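Local structure of amine oxidase (Emericella nidulans, 3PGB) at residues A[136-148]-A[169-182]. The protein is a copper- and topaquinone-dependent amine oxidase that probably catalyses the oxidative deamination of primary amines. Numbering follows the deposited sequence.
Sequences LNNRATTDPYFAD and YTRKTQGQVRNVEP. With NAG (2-acetamido-2-deoxy-beta-D-glucopyranose), chain B.
The hairpin of strands 131-138 and 145-152 gains a short antiparallel partner, strand 176-178, through the pairing of Phe146 with Val177. Phe146 N donates to Val177 O (2.7 Å), and Val177 N returns a bond to Phe146 O; beyond them Asn179 N reaches Pro144 O, and Asp148 N reaches Gly175 O at 2.8 Å. Gly175 sits at the third position of the type I' turn from Thr173 to Gln176, a place whose positive phi suits glycine. Asn179 has several partners. Its trans chi1 (-178°) sets the amide obliquely against the Phe146 ring, the planes 24° apart and Asn179 ND2 3.4 Å from Phe146 CZ. The same ND2 donates to Asn137 OD1 (2.7 Å, a bent bond of 136°) and to a water shared with Asn137 ND2, while Asn179 OD1 accepts from Glu181 N in an Asx turn. That turn leads to Pro182, whose CB packs 3.5 Å from Pro144 CG, an apolar contact between two proline rings, and whose O takes a bond from Arg139 NH1 (3.1 Å). At the other end the Asp148 carboxylate lies against the Tyr169 hydroxyl, Asp148 CG to Tyr169 OH 3.1 Å, but its oxygens are held by His133 and His660. Residues 140-142 border a protein-linked glycan. Phe146-Val177, hydrogen-bonded, between the non-hydrogen-bonded pairs Tyr145-Arg178 and Ala147-Gln176, gives the alternation of an antiparallel sheet, here the small one containing strand 102-110.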
# COMPACT_ATOMS: atom_id res chain seq x y z
N LEU A 136 -1.04 41.18 4.67
CA LEU A 136 -1.92 42.15 5.31
C LEU A 136 -3.35 41.91 4.87
O LEU A 136 -3.60 41.67 3.69
CB LEU A 136 -1.48 43.57 4.96
CG LEU A 136 -0.02 43.90 5.28
CD1 LEU A 136 0.40 45.22 4.63
CD2 LEU A 136 0.19 43.94 6.79
N ASN A 137 -4.28 41.95 5.82
CA ASN A 137 -5.70 41.93 5.51
C ASN A 137 -6.19 43.37 5.57
O ASN A 137 -6.40 43.91 6.65
CB ASN A 137 -6.46 41.05 6.50
CG ASN A 137 -7.89 40.75 6.06
OD1 ASN A 137 -8.36 41.25 5.03
ND2 ASN A 137 -8.59 39.93 6.84
N ASN A 138 -6.31 43.99 4.41
CA ASN A 138 -6.75 45.39 4.33
C ASN A 138 -8.26 45.49 4.20
O ASN A 138 -8.79 45.27 3.12
CB ASN A 138 -6.08 46.08 3.14
CG ASN A 138 -4.61 46.31 3.36
OD1 ASN A 138 -4.22 46.90 4.36
ND2 ASN A 138 -3.79 45.85 2.42
N ARG A 139 -8.94 45.81 5.29
CA ARG A 139 -10.39 45.95 5.29
C ARG A 139 -10.88 47.37 5.61
O ARG A 139 -12.06 47.59 5.86
CB ARG A 139 -11.02 44.93 6.24
CG ARG A 139 -10.80 43.49 5.82
CD ARG A 139 -11.65 42.53 6.63
NE ARG A 139 -11.06 42.26 7.94
CZ ARG A 139 -11.58 41.41 8.82
NH1 ARG A 139 -12.70 40.74 8.54
NH2 ARG A 139 -10.97 41.21 9.99
N ALA A 140 -9.97 48.35 5.57
CA ALA A 140 -10.34 49.76 5.68
C ALA A 140 -10.68 50.29 4.30
O ALA A 140 -10.01 51.19 3.79
CB ALA A 140 -9.20 50.55 6.30
N THR A 141 -11.72 49.74 3.69
CA THR A 141 -12.01 49.96 2.28
C THR A 141 -13.26 49.16 1.86
O THR A 141 -13.56 48.13 2.46
CB THR A 141 -10.80 49.54 1.39
OG1 THR A 141 -11.17 49.53 0.01
CG2 THR A 141 -10.30 48.15 1.80
N THR A 142 -13.98 49.64 0.85
CA THR A 142 -15.09 48.89 0.29
C THR A 142 -14.62 47.88 -0.77
O THR A 142 -15.41 47.09 -1.26
CB THR A 142 -16.18 49.82 -0.30
OG1 THR A 142 -15.61 50.68 -1.29
CG2 THR A 142 -16.83 50.65 0.82
N ASP A 143 -13.34 47.92 -1.12
CA ASP A 143 -12.73 46.87 -1.94
C ASP A 143 -11.60 46.20 -1.14
O ASP A 143 -10.43 46.35 -1.49
CB ASP A 143 -12.18 47.45 -3.26
CG ASP A 143 -13.29 47.78 -4.26
OD1 ASP A 143 -14.45 47.39 -4.03
OD2 ASP A 143 -12.98 48.43 -5.28
N PRO A 144 -11.95 45.45 -0.08
CA PRO A 144 -10.95 44.82 0.78
C PRO A 144 -10.06 43.82 0.05
O PRO A 144 -10.51 43.19 -0.91
CB PRO A 144 -11.79 44.11 1.85
CG PRO A 144 -13.15 44.00 1.27
CD PRO A 144 -13.32 45.17 0.38
N TYR A 145 -8.81 43.69 0.48
CA TYR A 145 -7.84 42.85 -0.22
C TYR A 145 -6.73 42.33 0.69
O TYR A 145 -6.43 42.91 1.73
CB TYR A 145 -7.23 43.62 -1.39
CG TYR A 145 -6.48 44.87 -1.01
CD1 TYR A 145 -5.09 44.88 -0.93
CD2 TYR A 145 -7.16 46.05 -0.74
CE1 TYR A 145 -4.40 46.05 -0.58
CE2 TYR A 145 -6.49 47.21 -0.38
CZ TYR A 145 -5.12 47.21 -0.31
OH TYR A 145 -4.46 48.36 0.04
N PHE A 146 -6.14 41.20 0.28
CA PHE A 146 -4.98 40.63 0.95
C PHE A 146 -3.75 41.12 0.22
O PHE A 146 -3.78 41.29 -0.99
CB PHE A 146 -5.04 39.10 0.93
CG PHE A 146 -6.11 38.52 1.82
CD1 PHE A 146 -5.99 38.60 3.20
CD2 PHE A 146 -7.21 37.89 1.28
CE1 PHE A 146 -6.97 38.08 4.03
CE2 PHE A 146 -8.20 37.36 2.10
CZ PHE A 146 -8.08 37.46 3.48
N ALA A 147 -2.67 41.37 0.95
CA ALA A 147 -1.46 41.93 0.36
C ALA A 147 -0.20 41.16 0.79
O ALA A 147 0.18 41.21 1.96
CB ALA A 147 -1.34 43.40 0.74
N ASP A 148 0.42 40.47 -0.16
CA ASP A 148 1.72 39.84 0.06
C ASP A 148 2.84 40.88 -0.13
O ASP A 148 2.95 41.49 -1.19
CB ASP A 148 1.93 38.68 -0.93
CG ASP A 148 1.05 37.49 -0.64
OD1 ASP A 148 0.24 37.11 -1.53
OD2 ASP A 148 1.16 36.90 0.45
N TYR A 169 4.43 34.53 -7.67
CA TYR A 169 3.06 34.29 -8.08
C TYR A 169 2.92 34.50 -9.59
O TYR A 169 3.66 35.29 -10.18
CB TYR A 169 2.10 35.21 -7.32
CG TYR A 169 2.42 35.33 -5.84
CD1 TYR A 169 2.60 34.20 -5.04
CD2 TYR A 169 2.53 36.57 -5.23
CE1 TYR A 169 2.90 34.32 -3.68
CE2 TYR A 169 2.82 36.70 -3.88
CZ TYR A 169 3.00 35.58 -3.11
OH TYR A 169 3.29 35.73 -1.77
N THR A 170 1.98 33.78 -10.21
CA THR A 170 1.77 33.85 -11.66
C THR A 170 0.91 35.07 -12.02
O THR A 170 1.13 35.72 -13.04
CB THR A 170 1.15 32.54 -12.22
OG1 THR A 170 -0.22 32.42 -11.82
CG2 THR A 170 1.92 31.33 -11.73
N ARG A 171 -0.07 35.36 -11.17
CA ARG A 171 -0.78 36.64 -11.22
C ARG A 171 0.20 37.76 -10.86
O ARG A 171 0.90 37.69 -9.85
CB ARG A 171 -1.96 36.63 -10.25
CG ARG A 171 -2.60 37.99 -9.98
CD ARG A 171 -4.02 37.82 -9.45
NE ARG A 171 -4.59 39.06 -8.93
CZ ARG A 171 -5.88 39.25 -8.64
NH1 ARG A 171 -6.76 38.27 -8.81
NH2 ARG A 171 -6.29 40.42 -8.17
N LYS A 172 0.24 38.80 -11.69
CA LYS A 172 1.14 39.92 -11.46
C LYS A 172 0.34 41.18 -11.10
O LYS A 172 0.04 42.01 -11.95
CB LYS A 172 2.03 40.15 -12.70
CG LYS A 172 2.86 38.93 -13.10
CD LYS A 172 3.88 38.54 -12.04
CE LYS A 172 4.79 37.43 -12.54
NZ LYS A 172 5.58 36.77 -11.44
N THR A 173 -0.00 41.28 -9.82
CA THR A 173 -0.87 42.34 -9.31
C THR A 173 -0.31 42.91 -7.99
O THR A 173 -1.04 43.17 -7.03
CB THR A 173 -2.33 41.79 -9.21
OG1 THR A 173 -2.99 42.02 -10.46
CG2 THR A 173 -3.14 42.44 -8.12
N GLN A 174 1.01 43.10 -7.96
CA GLN A 174 1.72 43.63 -6.79
C GLN A 174 1.40 42.86 -5.49
O GLN A 174 1.38 43.45 -4.41
CB GLN A 174 1.44 45.14 -6.62
CG GLN A 174 1.94 46.01 -7.78
CD GLN A 174 1.54 47.49 -7.65
OE1 GLN A 174 0.60 47.84 -6.92
NE2 GLN A 174 2.25 48.36 -8.37
N GLY A 175 1.16 41.55 -5.61
CA GLY A 175 0.88 40.69 -4.46
C GLY A 175 -0.51 40.86 -3.85
O GLY A 175 -0.75 40.41 -2.73
N GLN A 176 -1.42 41.49 -4.58
CA GLN A 176 -2.75 41.79 -4.05
C GLN A 176 -3.82 40.90 -4.65
O GLN A 176 -3.82 40.62 -5.85
CB GLN A 176 -3.11 43.25 -4.30
CG GLN A 176 -2.16 44.24 -3.65
CD GLN A 176 -2.49 45.67 -4.02
OE1 GLN A 176 -3.33 45.93 -4.88
NE2 GLN A 176 -1.83 46.62 -3.36
N VAL A 177 -4.74 40.45 -3.81
CA VAL A 177 -5.90 39.69 -4.25
C VAL A 177 -7.06 40.10 -3.36
O VAL A 177 -6.85 40.42 -2.18
CB VAL A 177 -5.65 38.16 -4.17
CG1 VAL A 177 -5.41 37.72 -2.74
CG2 VAL A 177 -6.81 37.39 -4.79
N ARG A 178 -8.26 40.12 -3.91
CA ARG A 178 -9.41 40.58 -3.14
C ARG A 178 -9.67 39.68 -1.95
O ARG A 178 -9.27 38.51 -1.94
CB ARG A 178 -10.66 40.64 -4.02
CG ARG A 178 -11.17 39.30 -4.50
CD ARG A 178 -12.43 39.47 -5.29
NE ARG A 178 -12.93 38.21 -5.83
CZ ARG A 178 -14.02 38.09 -6.57
NH1 ARG A 178 -14.75 39.16 -6.88
NH2 ARG A 178 -14.39 36.89 -7.01
N ASN A 179 -10.34 40.23 -0.94
CA ASN A 179 -10.81 39.46 0.20
C ASN A 179 -12.31 39.28 0.02
O ASN A 179 -13.09 40.23 0.19
CB ASN A 179 -10.48 40.19 1.50
CG ASN A 179 -10.91 39.42 2.75
OD1 ASN A 179 -11.68 38.47 2.68
ND2 ASN A 179 -10.41 39.85 3.90
N VAL A 180 -12.72 38.06 -0.32
CA VAL A 180 -14.10 37.78 -0.71
C VAL A 180 -15.02 37.54 0.50
O VAL A 180 -16.24 37.46 0.34
CB VAL A 180 -14.17 36.58 -1.71
CG1 VAL A 180 -14.27 35.24 -0.97
CG2 VAL A 180 -15.33 36.75 -2.66
N GLU A 181 -14.44 37.43 1.70
CA GLU A 181 -15.21 37.28 2.93
C GLU A 181 -14.77 38.28 4.00
O GLU A 181 -14.28 37.89 5.06
CB GLU A 181 -15.10 35.85 3.47
CG GLU A 181 -15.60 34.79 2.49
CD GLU A 181 -15.97 33.48 3.17
OE1 GLU A 181 -15.36 32.45 2.81
OE2 GLU A 181 -16.86 33.48 4.04
N PRO A 182 -14.96 39.59 3.74
CA PRO A 182 -14.52 40.62 4.67
C PRO A 182 -15.49 40.92 5.80
O PRO A 182 -15.12 41.61 6.75
CB PRO A 182 -14.40 41.85 3.77
CG PRO A 182 -15.47 41.66 2.76
CD PRO A 182 -15.61 40.17 2.55
C1 NAG B . -11.67 53.34 9.27
C2 NAG B . -12.74 53.58 10.33
C3 NAG B . -13.94 52.69 10.06
C4 NAG B . -14.41 52.93 8.63
C5 NAG B . -13.26 52.72 7.65
C6 NAG B . -13.68 52.98 6.20
C7 NAG B . -11.72 54.34 12.42
C8 NAG B . -11.21 53.94 13.77
N2 NAG B . -12.21 53.35 11.66
O3 NAG B . -14.97 53.03 10.96
O4 NAG B . -15.49 52.07 8.34
O5 NAG B . -12.21 53.60 7.99
O6 NAG B . -12.64 52.62 5.32
O7 NAG B . -11.67 55.52 12.05
O HOH W 1 -11.05 38.77 6.63
O HOH W 2 -3.01 48.68 -2.14
O HOH W 3 -2.23 38.34 -0.92
O HOH W 4 0.96 43.57 -1.74